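Long-range contacts in enoyl-CoA hydratase/isomerase family protein (Ruegeria pomeroyi, PDB 3L3S), which probably acts as a hydro-lyase of the crotonase superfamily, whose members typically work on acyl-CoA thioesters: residues V155-A163 with D177-I185; C93-C103 with L120-L128. All coordinates share one frame; numbering follows the deposited sequence.

Contact 1. Residues V155-A163 with D177-I185; sequences VSRVIGRRA and DWALAAGLI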
ATOM      1  N   VAL B 155      12.639   0.272   1.754  1.00 14.90           N
ATOM      2  CA  VAL B 155      11.803   1.482   1.841  1.00 15.84           C
ATOM      3  C   VAL B 155      10.487   1.322   1.049  1.00 16.31           C
ATOM      4  O   VAL B 155       9.423   1.700   1.543  1.00 15.26           O
ATOM      5  CB  VAL B 155      12.576   2.774   1.385  1.00 14.18           C
ATOM      6  CG1 VAL B 155      11.696   4.011   1.494  1.00 13.33           C
ATOM      7  CG2 VAL B 155      13.805   2.993   2.246  1.00 16.12           C
ATOM      8  N   SER B 156      10.567   0.706  -0.136  1.00 17.72           N
ATOM      9  CA  SER B 156       9.397   0.464  -0.991  1.00 17.23           C
ATOM     10  C   SER B 156       8.360  -0.465  -0.371  1.00 16.94           C
ATOM     11  O   SER B 156       7.234  -0.550  -0.854  1.00 15.61           O
ATOM     12  CB  SER B 156       9.812  -0.088  -2.344  1.00 16.44           C
ATOM     13  OG  SER B 156      10.473  -1.335  -2.189  1.00 21.78           O
ATOM     14  N   ARG B 157       8.755  -1.168   0.689  1.00 17.39           N
ATOM     15  CA  ARG B 157       7.850  -2.068   1.379  1.00 18.24           C
ATOM     16  C   ARG B 157       7.082  -1.387   2.497  1.00 19.43           C
ATOM     17  O   ARG B 157       6.053  -1.904   2.934  1.00 22.12           O
ATOM     18  CB  ARG B 157       8.590  -3.308   1.889  1.00 18.06           C
ATOM     19  CG  ARG B 157       8.471  -4.536   0.961  1.00 18.52           C
ATOM     20  CD  ARG B 157       9.064  -4.280  -0.418  1.00 18.20           C
ATOM     21  NE  ARG B 157       9.109  -5.478  -1.248  1.00 22.92           N
ATOM     22  CZ  ARG B 157       9.629  -5.539  -2.477  1.00 22.28           C
ATOM     23  NH1 ARG B 157      10.162  -4.464  -3.054  1.00 20.04           N
ATOM     24  NH2 ARG B 157       9.621  -6.693  -3.130  1.00 19.76           N
ATOM     25  N   VAL B 158       7.546  -0.206   2.919  1.00 18.75           N
ATOM     26  CA  VAL B 158       6.900   0.524   4.010  1.00 18.37           C
ATOM     27  C   VAL B 158       6.180   1.838   3.654  1.00 19.84           C
ATOM     28  O   VAL B 158       5.533   2.436   4.514  1.00 21.98           O
ATOM     29  CB  VAL B 158       7.854   0.713   5.244  1.00 20.71           C
ATOM     30  CG1 VAL B 158       8.335  -0.659   5.780  1.00 20.68           C
ATOM     31  CG2 VAL B 158       9.037   1.630   4.915  1.00 16.20           C
ATOM     32  N   ILE B 159       6.359   2.335   2.431  1.00 19.79           N
ATOM     33  CA  ILE B 159       5.667   3.557   1.979  1.00 20.78           C
ATOM     34  C   ILE B 159       5.114   3.324   0.573  1.00 21.91           C
ATOM     35  O   ILE B 159       5.552   2.404  -0.113  1.00 24.17           O
ATOM     36  CB  ILE B 159       6.553   4.872   2.027  1.00 21.67           C
ATOM     37  CG1 ILE B 159       7.800   4.771   1.148  1.00 22.40           C
ATOM     38  CG2 ILE B 159       6.950   5.201   3.443  1.00 19.68           C
ATOM     39  CD1 ILE B 159       8.640   6.042   1.119  1.00 24.15           C
ATOM     40  N   GLY B 160       4.184   4.177   0.141  1.00 25.46           N
ATOM     41  CA  GLY B 160       3.551   4.056  -1.172  1.00 25.04           C
ATOM     42  C   GLY B 160       4.475   4.240  -2.365  1.00 26.43           C
ATOM     43  O   GLY B 160       5.560   4.807  -2.217  1.00 26.24           O
ATOM     44  N   ARG B 161       4.034   3.791  -3.544  1.00 25.54           N
ATOM     45  CA  ARG B 161       4.827   3.882  -4.775  1.00 25.93           C
ATOM     46  C   ARG B 161       5.223   5.311  -5.189  1.00 24.53           C
ATOM     47  O   ARG B 161       6.281   5.505  -5.769  1.00 22.66           O
ATOM     48  CB  ARG B 161       4.123   3.154  -5.930  1.00 27.93           C
ATOM     49  CG  ARG B 161       5.010   2.892  -7.150  1.00 30.90           C
ATOM     50  CD  ARG B 161       4.226   2.331  -8.322  1.00 36.22           C
ATOM     51  NE  ARG B 161       3.979   0.893  -8.213  1.00 36.25           N
ATOM     52  CZ  ARG B 161       4.577  -0.034  -8.961  1.00 37.96           C
ATOM     53  NH1 ARG B 161       5.475   0.305  -9.886  1.00 37.52           N
ATOM     54  NH2 ARG B 161       4.262  -1.309  -8.793  1.00 38.30           N
ATOM     55  N   ARG B 162       4.393   6.299  -4.862  1.00 24.26           N
ATOM     56  CA  ARG B 162       4.685   7.692  -5.194  1.00 26.02           C
ATOM     57  C   ARG B 162       5.738   8.263  -4.260  1.00 25.65           C
ATOM     58  O   ARG B 162       6.623   9.008  -4.686  1.00 24.80           O
ATOM     59  CB  ARG B 162       3.436   8.551  -5.075  1.00 27.31           C
ATOM     60  CG  ARG B 162       2.382   8.254  -6.101  1.00 29.62           C
ATOM     61  CD  ARG B 162       2.660   8.911  -7.391  1.00 30.11           C
ATOM     62  NE  ARG B 162       1.459   9.053  -8.195  1.00 29.78           N
ATOM     63  CZ  ARG B 162       1.454   9.002  -9.520  1.00 30.09           C
ATOM     64  NH1 ARG B 162       2.583   8.784 -10.177  1.00 28.46           N
ATOM     65  NH2 ARG B 162       0.344   9.268 -10.188  1.00 30.14           N
ATOM     66  N   ALA B 163       5.640   7.870  -2.993  1.00 24.26           N
ATOM     67  CA  ALA B 163       6.541   8.320  -1.951  1.00 22.19           C
ATOM     68  C   ALA B 163       7.987   7.882  -2.164  1.00 23.60           C
ATOM     69  O   ALA B 163       8.876   8.732  -2.168  1.00 22.79           O
ATOM     70  CB  ALA B 163       6.023   7.881  -0.612  1.00 21.29           C
ATOM     71  N   ASP B 177       7.202  14.512  10.154  1.00 27.37           N
ATOM     72  CA  ASP B 177       5.778  14.616   9.855  1.00 26.49           C
ATOM     73  C   ASP B 177       5.373  13.930   8.560  1.00 26.15           C
ATOM     74  O   ASP B 177       4.360  13.229   8.530  1.00 26.44           O
ATOM     75  CB  ASP B 177       5.317  16.071   9.871  1.00 23.73           C
ATOM     76  CG  ASP B 177       5.225  16.635  11.278  1.00 28.08           C
ATOM     77  OD1 ASP B 177       5.728  17.756  11.504  1.00 30.78           O
ATOM     78  OD2 ASP B 177       4.647  15.968  12.160  1.00 27.96           O
ATOM     79  N   TRP B 178       6.220  14.060   7.534  1.00 25.46           N
ATOM     80  CA  TRP B 178       5.990  13.459   6.218  1.00 25.48           C
ATOM     81  C   TRP B 178       6.129  11.952   6.369  1.00 24.60           C
ATOM     82  O   TRP B 178       5.377  11.198   5.769  1.00 22.12           O
ATOM     83  CB  TRP B 178       7.018  13.989   5.197  1.00 27.37           C
ATOM     84  CG  TRP B 178       6.851  13.506   3.765  1.00 31.38           C
ATOM     85  CD1 TRP B 178       6.133  14.117   2.772  1.00 33.35           C
ATOM     86  CD2 TRP B 178       7.414  12.322   3.179  1.00 32.08           C
ATOM     87  NE1 TRP B 178       6.210  13.388   1.609  1.00 33.77           N
ATOM     88  CE2 TRP B 178       6.988  12.282   1.826  1.00 32.90           C
ATOM     89  CE3 TRP B 178       8.244  11.285   3.665  1.00 33.76           C
ATOM     90  CZ2 TRP B 178       7.363  11.238   0.943  1.00 34.52           C
ATOM     91  CZ3 TRP B 178       8.619  10.241   2.790  1.00 32.46           C
ATOM     92  CH2 TRP B 178       8.175  10.231   1.442  1.00 32.88           C
ATOM     93  N   ALA B 179       7.119  11.545   7.162  1.00 23.71           N
ATOM     94  CA  ALA B 179       7.412  10.142   7.430  1.00 24.46           C
ATOM     95  C   ALA B 179       6.301   9.432   8.181  1.00 24.75           C
ATOM     96  O   ALA B 179       6.049   8.252   7.937  1.00 25.77           O
ATOM     97  CB  ALA B 179       8.698  10.010   8.177  1.00 23.53           C
ATOM     98  N   LEU B 180       5.648  10.153   9.094  1.00 23.37           N
ATOM     99  CA  LEU B 180       4.537   9.604   9.866  1.00 24.20           C
ATOM    100  C   LEU B 180       3.339   9.368   8.938  1.00 25.40           C
ATOM    101  O   LEU B 180       2.749   8.279   8.940  1.00 25.07           O
ATOM    102  CB  LEU B 180       4.151  10.544  11.019  1.00 22.65           C
ATOM    103  CG  LEU B 180       2.996  10.093  11.934  1.00 24.15           C
ATOM    104  CD1 LEU B 180       3.386   8.818  12.665  1.00 21.73           C
ATOM    105  CD2 LEU B 180       2.596  11.189  12.914  1.00 23.58           C
ATOM    106  N   ALA B 181       3.058  10.364   8.097  1.00 22.62           N
ATOM    107  CA  ALA B 181       1.959  10.313   7.143  1.00 24.53           C
ATOM    108  C   ALA B 181       2.178   9.285   6.020  1.00 24.60           C
ATOM    109  O   ALA B 181       1.215   8.720   5.491  1.00 24.75           O
ATOM    110  CB  ALA B 181       1.714  11.710   6.558  1.00 22.51           C
ATOM    111  N   ALA B 182       3.443   8.999   5.718  1.00 23.49           N
ATOM    112  CA  ALA B 182       3.789   8.055   4.658  1.00 24.59           C
ATOM    113  C   ALA B 182       3.879   6.600   5.125  1.00 24.90           C
ATOM    114  O   ALA B 182       3.788   5.681   4.313  1.00 24.02           O
ATOM    115  CB  ALA B 182       5.094   8.477   3.987  1.00 22.35           C
ATOM    116  N   GLY B 183       4.071   6.409   6.428  1.00 24.81           N
ATOM    117  CA  GLY B 183       4.198   5.080   6.993  1.00 25.69           C
ATOM    118  C   GLY B 183       5.637   4.626   7.112  1.00 26.00           C
ATOM    119  O   GLY B 183       5.905   3.433   7.176  1.00 29.85           O
ATOM    120  N   LEU B 184       6.562   5.581   7.133  1.00 26.52           N
ATOM    121  CA  LEU B 184       7.993   5.298   7.250  1.00 25.92           C
ATOM    122  C   LEU B 184       8.328   5.035   8.717  1.00 26.08           C
ATOM    123  O   LEU B 184       9.214   4.239   9.020  1.00 26.68           O
ATOM    124  CB  LEU B 184       8.796   6.461   6.664  1.00 24.08           C
ATOM    125  CG  LEU B 184      10.294   6.436   6.353  1.00 24.36           C
ATOM    126  CD1 LEU B 184      10.698   5.191   5.538  1.00 22.65           C
ATOM    127  CD2 LEU B 184      10.640   7.708   5.592  1.00 20.70           C
ATOM    128  N   ILE B 185       7.598   5.707   9.611  1.00 25.12           N
ATOM    129  CA  ILE B 185       7.728   5.527  11.058  1.00 25.32           C
ATOM    130  C   ILE B 185       6.326   5.274  11.624  1.00 25.77           C
ATOM    131  O   ILE B 185       5.332   5.556  10.950  1.00 24.72           O
ATOM    132  CB  ILE B 185       8.414   6.737  11.773  1.00 26.19           C
ATOM    133  CG1 ILE B 185       7.759   8.060  11.357  1.00 26.00           C
ATOM    134  CG2 ILE B 185       9.922   6.706  11.520  1.00 26.28           C
ATOM    135  CD1 ILE B 185       8.204   9.289  12.112  1.00 28.27           C
TER
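Apolar packing joins Ile159 and Ala163, in the turn and helix start that follow helix 150-155, to Trp178 and Ala182 of helix 176-182 and to Leu184 just beyond its end. The backbones come nearest at Ile159 and Gly183, with CA atoms 5.4 Å apart. Ile159 works with both branches. Its CG2 stands anti to its carbonyl carbon and meets Ala182 CB at 3.8 Å and Leu184 CB at a similar separation, while the CG1 branch carries CD1 to within 4.2 Å of Trp178 CH2. Helix 176-182 closes in a Schellman motif: Leu184 N donates to Ala179 O (2.8 Å), a weak bond runs from Gly183 N to Leu180 O, and the positive phi of Gly183 (94°) calls for glycine. This reversal brings Leu184 round so that its CD1 lies 4.0 Å from Val158 CG2. The six-membered end of the indole reaches Ala163 CB at 3.8 Å from CH2, and Ala182 CB lies above one face, nearer its margin than its centre. Trimming Trp178 to an alanine is likely to open a gap between helices 161-170 and 176-182 and leave Ala163 CB and Ile159 CD1 without their ring partner. Met167 also packs on the indole.

Contact 2. Residues C93-C103 with L120-L128; sequences CSALMLDLAHC and LQLMAACDL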
ATOM      1  N   CYS B  93      25.392  -6.843   2.951  1.00 23.88           N
ATOM      2  CA  CYS B  93      24.440  -5.854   3.447  1.00 28.42           C
ATOM      3  C   CYS B  93      23.020  -6.335   3.175  1.00 28.02           C
ATOM      4  O   CYS B  93      22.169  -6.232   4.046  1.00 29.27           O
ATOM      5  CB  CYS B  93      24.653  -4.488   2.798  1.00 29.77           C
ATOM      6  SG  CYS B  93      23.464  -3.260   3.364  1.00 37.68           S
ATOM      7  N   SER B  94      22.805  -6.911   1.990  1.00 27.81           N
ATOM      8  CA  SER B  94      21.507  -7.449   1.583  1.00 28.55           C
ATOM      9  C   SER B  94      21.136  -8.669   2.410  1.00 28.78           C
ATOM     10  O   SER B  94      19.971  -8.837   2.777  1.00 29.94           O
ATOM     11  CB  SER B  94      21.506  -7.816   0.102  1.00 28.54           C
ATOM     12  OG  SER B  94      21.517  -6.657  -0.711  1.00 30.27           O
ATOM     13  N   ALA B  95      22.142  -9.473   2.758  1.00 28.29           N
ATOM     14  CA  ALA B  95      21.931 -10.680   3.571  1.00 29.80           C
ATOM     15  C   ALA B  95      21.502 -10.329   4.997  1.00 28.27           C
ATOM     16  O   ALA B  95      20.710 -11.052   5.602  1.00 29.98           O
ATOM     17  CB  ALA B  95      23.189 -11.551   3.586  1.00 31.01           C
ATOM     18  N   LEU B  96      22.006  -9.200   5.504  1.00 26.85           N
ATOM     19  CA  LEU B  96      21.676  -8.702   6.843  1.00 24.66           C
ATOM     20  C   LEU B  96      20.246  -8.170   6.852  1.00 26.05           C
ATOM     21  O   LEU B  96      19.416  -8.599   7.669  1.00 26.47           O
ATOM     22  CB  LEU B  96      22.650  -7.594   7.264  1.00 20.64           C
ATOM     23  CG  LEU B  96      22.274  -6.605   8.381  1.00 21.88           C
ATOM     24  CD1 LEU B  96      22.320  -7.260   9.749  1.00 18.07           C
ATOM     25  CD2 LEU B  96      23.197  -5.405   8.327  1.00 19.57           C
HETATM   26  N   MSE B  97      19.957  -7.309   5.879  1.00 25.29           N
HETATM   27  CA  MSE B  97      18.652  -6.670   5.744  1.00 27.62           C
HETATM   28  C   MSE B  97      17.510  -7.643   5.505  1.00 27.46           C
HETATM   29  O   MSE B  97      16.397  -7.414   5.976  1.00 27.12           O
HETATM   30  CB  MSE B  97      18.694  -5.613   4.646  1.00 30.76           C
HETATM   31  CG  MSE B  97      19.737  -4.541   4.857  1.00 32.73           C
HETATM   32 SE   MSE B  97      19.431  -3.501   6.437  1.00 41.54          SE
HETATM   33  CE  MSE B  97      21.047  -2.401   6.408  1.00 39.05           C
ATOM     34  N   LEU B  98      17.823  -8.760   4.843  1.00 29.77           N
ATOM     35  CA  LEU B  98      16.858  -9.821   4.551  1.00 31.28           C
ATOM     36  C   LEU B  98      16.520 -10.522   5.863  1.00 31.33           C
ATOM     37  O   LEU B  98      15.360 -10.528   6.286  1.00 33.33           O
ATOM     38  CB  LEU B  98      17.455 -10.838   3.567  1.00 32.49           C
ATOM     39  CG  LEU B  98      16.745 -11.169   2.247  1.00 32.93           C
ATOM     40  CD1 LEU B  98      17.536 -12.248   1.498  1.00 33.06           C
ATOM     41  CD2 LEU B  98      15.303 -11.616   2.483  1.00 32.05           C
ATOM     42  N   ASP B  99      17.566 -11.017   6.530  1.00 30.49           N
ATOM     43  CA  ASP B  99      17.490 -11.710   7.826  1.00 29.69           C
ATOM     44  C   ASP B  99      16.790 -10.891   8.918  1.00 27.69           C
ATOM     45  O   ASP B  99      16.117 -11.455   9.775  1.00 26.52           O
ATOM     46  CB  ASP B  99      18.906 -12.030   8.325  1.00 32.12           C
ATOM     47  CG  ASP B  99      19.418 -13.382   7.870  1.00 35.12           C
ATOM     48  OD1 ASP B  99      18.838 -14.013   6.951  1.00 39.62           O
ATOM     49  OD2 ASP B  99      20.432 -13.814   8.451  1.00 36.57           O
ATOM     50  N   LEU B 100      16.995  -9.571   8.882  1.00 26.99           N
ATOM     51  CA  LEU B 100      16.418  -8.624   9.834  1.00 27.03           C
ATOM     52  C   LEU B 100      14.924  -8.372   9.602  1.00 27.86           C
ATOM     53  O   LEU B 100      14.155  -8.235  10.561  1.00 29.66           O
ATOM     54  CB  LEU B 100      17.215  -7.306   9.809  1.00 25.68           C
ATOM     55  CG  LEU B 100      16.797  -6.164  10.743  1.00 26.03           C
ATOM     56  CD1 LEU B 100      16.943  -6.596  12.199  1.00 24.74           C
ATOM     57  CD2 LEU B 100      17.603  -4.915  10.454  1.00 24.62           C
ATOM     58  N   ALA B 101      14.518  -8.324   8.336  1.00 28.91           N
ATOM     59  CA  ALA B 101      13.114  -8.110   7.995  1.00 30.84           C
ATOM     60  C   ALA B 101      12.317  -9.395   8.173  1.00 31.10           C
ATOM     61  O   ALA B 101      11.156  -9.340   8.576  1.00 32.84           O
ATOM     62  CB  ALA B 101      12.975  -7.579   6.587  1.00 32.13           C
ATOM     63  N   HIS B 102      12.964 -10.538   7.925  1.00 31.44           N
ATOM     64  CA  HIS B 102      12.340 -11.866   8.071  1.00 33.27           C
ATOM     65  C   HIS B 102      12.578 -12.481   9.466  1.00 32.61           C
ATOM     66  O   HIS B 102      12.288 -13.662   9.689  1.00 33.81           O
ATOM     67  CB  HIS B 102      12.848 -12.847   6.997  1.00 34.48           C
ATOM     68  CG  HIS B 102      12.263 -12.639   5.628  1.00 37.92           C
ATOM     69  ND1 HIS B 102      11.271 -11.720   5.357  1.00 39.98           N
ATOM     70  CD2 HIS B 102      12.550 -13.236   4.445  1.00 38.36           C
ATOM     71  CE1 HIS B 102      10.975 -11.758   4.069  1.00 39.29           C
ATOM     72  NE2 HIS B 102      11.739 -12.668   3.493  1.00 39.23           N
ATOM     73  N   CYS B 103      13.091 -11.676  10.399  1.00 31.20           N
ATOM     74  CA  CYS B 103      13.368 -12.113  11.771  1.00 30.20           C
ATOM     75  C   CYS B 103      12.063 -12.331  12.544  1.00 29.38           C
ATOM     76  O   CYS B 103      11.268 -11.405  12.673  1.00 28.76           O
ATOM     77  CB  CYS B 103      14.238 -11.073  12.488  1.00 31.05           C
ATOM     78  SG  CYS B 103      14.659 -11.440  14.213  1.00 35.61           S
ATOM     79  N   LEU B 120      18.624   4.427   6.156  1.00 21.62           N
ATOM     80  CA  LEU B 120      17.166   4.474   6.102  1.00 23.62           C
ATOM     81  C   LEU B 120      16.650   3.047   5.860  1.00 21.95           C
ATOM     82  O   LEU B 120      15.592   2.687   6.344  1.00 21.40           O
ATOM     83  CB  LEU B 120      16.676   5.431   5.011  1.00 25.03           C
ATOM     84  CG  LEU B 120      15.171   5.683   4.869  1.00 25.44           C
ATOM     85  CD1 LEU B 120      14.567   6.195   6.169  1.00 25.80           C
ATOM     86  CD2 LEU B 120      14.943   6.661   3.758  1.00 25.10           C
ATOM     87  N   GLN B 121      17.460   2.237   5.178  1.00 21.74           N
ATOM     88  CA  GLN B 121      17.154   0.832   4.885  1.00 22.88           C
ATOM     89  C   GLN B 121      17.096  -0.004   6.172  1.00 21.29           C
ATOM     90  O   GLN B 121      16.170  -0.794   6.347  1.00 23.85           O
ATOM     91  CB  GLN B 121      18.217   0.262   3.936  1.00 22.41           C
ATOM     92  CG  GLN B 121      18.132  -1.228   3.632  1.00 23.58           C
ATOM     93  CD  GLN B 121      19.137  -1.691   2.594  1.00 23.69           C
ATOM     94  OE1 GLN B 121      20.138  -1.019   2.309  1.00 24.22           O
ATOM     95  NE2 GLN B 121      18.868  -2.847   2.012  1.00 25.21           N
ATOM     96  N   LEU B 122      18.073   0.208   7.062  1.00 19.06           N
ATOM     97  CA  LEU B 122      18.189  -0.487   8.353  1.00 17.79           C
ATOM     98  C   LEU B 122      16.944  -0.254   9.183  1.00 20.59           C
ATOM     99  O   LEU B 122      16.393  -1.183   9.788  1.00 22.33           O
ATOM    100  CB  LEU B 122      19.408   0.031   9.133  1.00 16.47           C
ATOM    101  CG  LEU B 122      19.777  -0.625  10.478  1.00 15.93           C
ATOM    102  CD1 LEU B 122      20.334  -2.027  10.252  1.00 11.99           C
ATOM    103  CD2 LEU B 122      20.797   0.239  11.222  1.00 12.67           C
HETATM  104  N   MSE B 123      16.502   1.001   9.161  1.00 22.04           N
HETATM  105  CA  MSE B 123      15.318   1.451   9.867  1.00 23.97           C
HETATM  106  C   MSE B 123      14.077   0.844   9.188  1.00 21.80           C
HETATM  107  O   MSE B 123      13.221   0.275   9.857  1.00 21.07           O
HETATM  108  CB  MSE B 123      15.257   2.978   9.825  1.00 28.27           C
HETATM  109  CG  MSE B 123      14.286   3.581  10.794  1.00 36.59           C
HETATM  110 SE   MSE B 123      13.400   5.154  10.073  1.00 50.62          SE
HETATM  111  CE  MSE B 123      12.427   4.174   8.709  1.00 40.08           C
ATOM    112  N   ALA B 124      14.036   0.922   7.858  1.00 18.88           N
ATOM    113  CA  ALA B 124      12.935   0.384   7.066  1.00 18.05           C
ATOM    114  C   ALA B 124      12.799  -1.133   7.177  1.00 19.08           C
ATOM    115  O   ALA B 124      11.693  -1.648   7.078  1.00 20.32           O
ATOM    116  CB  ALA B 124      13.065   0.799   5.621  1.00 17.06           C
ATOM    117  N   ALA B 125      13.914  -1.822   7.445  1.00 19.24           N
ATOM    118  CA  ALA B 125      13.941  -3.283   7.602  1.00 17.48           C
ATOM    119  C   ALA B 125      13.413  -3.731   8.967  1.00 17.50           C
ATOM    120  O   ALA B 125      13.075  -4.898   9.155  1.00 19.32           O
ATOM    121  CB  ALA B 125      15.348  -3.827   7.367  1.00 21.02           C
ATOM    122  N   CYS B 126      13.340  -2.801   9.917  1.00 16.97           N
ATOM    123  CA  CYS B 126      12.805  -3.108  11.244  1.00 15.94           C
ATOM    124  C   CYS B 126      11.273  -3.168  11.171  1.00 15.64           C
ATOM    125  O   CYS B 126      10.678  -2.542  10.294  1.00 16.17           O
ATOM    126  CB  CYS B 126      13.243  -2.070  12.281  1.00 15.65           C
ATOM    127  SG  CYS B 126      15.022  -2.071  12.675  1.00 18.52           S
ATOM    128  N   ASP B 127      10.648  -3.950  12.055  1.00 16.31           N
ATOM    129  CA  ASP B 127       9.187  -4.088  12.093  1.00 18.00           C
ATOM    130  C   ASP B 127       8.541  -2.762  12.488  1.00 20.89           C
ATOM    131  O   ASP B 127       7.570  -2.314  11.857  1.00 21.48           O
ATOM    132  CB  ASP B 127       8.764  -5.173  13.085  1.00 19.52           C
ATOM    133  CG  ASP B 127       9.224  -6.562  12.679  1.00 20.20           C
ATOM    134  OD1 ASP B 127       9.065  -6.933  11.500  1.00 20.70           O
ATOM    135  OD2 ASP B 127       9.741  -7.287  13.552  1.00 24.12           O
ATOM    136  N   LEU B 128       9.101  -2.137  13.526  1.00 20.81           N
ATOM    137  CA  LEU B 128       8.625  -0.846  14.023  1.00 22.70           C
ATOM    138  C   LEU B 128       9.721   0.245  14.014  1.00 22.44           C
ATOM    139  O   LEU B 128      10.920  -0.058  14.003  1.00 22.23           O
ATOM    140  CB  LEU B 128       8.020  -1.002  15.422  1.00 22.66           C
ATOM    141  CG  LEU B 128       6.898  -2.035  15.623  1.00 25.97           C
ATOM    142  CD1 LEU B 128       6.493  -2.108  17.082  1.00 24.70           C
ATOM    143  CD2 LEU B 128       5.705  -1.715  14.734  1.00 22.44           C
TER
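Two helices of the crotonase core, 84-101 and 118-124, pack here through Met97, Leu100 and Ala101 on one and Gln121, Leu122 and Ala125 on or just after the other. Their short segments run nearly parallel, at 24°, with the axes 10.1 Å apart at closest approach. Met97, modelled as selenomethionine, carries much of the interface. With CG anti to its carbonyl carbon and a bend at chi2 (-63°), the chain folds along the facing helix: SE lies 3.8 Å from Leu122 CA, and CE continues to Leu122 CD1 at 3.9 Å. Gln121 stretches out across it, its amide NE2 3.4 Å from Met97 CG. NE2 merely packs on this methylene; its hydrogen bond goes to Tyr232 OH of a neighbouring subunit and ties down the amide end. One turn further on, Leu100 CD2 touches both Leu122 CD1 and Ala125 CB, each at 4.0 Å. The backbones come nearest at Ala101 and Ala125, with CA atoms 4.9 Å apart. The small residues permit a CA-H...O contact there, from Ala101 CA to Ala125 O, at 3.4 Å with an angle of 138° at the hydrogen. Beyond it, Asp127 N is hydrogen-bonded to Thr107 OG1, and Leu128 pairs through its backbone with Thr107 and Ala109. The chain passes from strand 107-111 through strand 114-116 and helix 118-124 to strand 128-131, parallel to 107-111; the first three elements form a beta-beta-alpha unit, the repeat from which the crotonase superhelix is built.

How the contacts relate
Contact 2 closes before contact 1 opens along the chain, and their centres lie 16 Å apart, yet they touch through helix 118-124. One of its sides receives contact 2; elsewhere on the helix, Leu120 CG meets Val155 CG2 at 4.0 Å, and the Met123 side chain packs on Leu184. Val158 CG1 adds a further approach, 3.7 Å from Ala124 O. Both contacts also reach other subunits: Arg162, within contact 1, hydrogen-bonds Met123 O of a neighbouring subunit, so the same two regions meet again across the trimer. In crotonase relatives the N-terminal end of the helix corresponding to 118-124 helps form the oxyanion hole, so contact 2 probably packs on a helix bordering the active site.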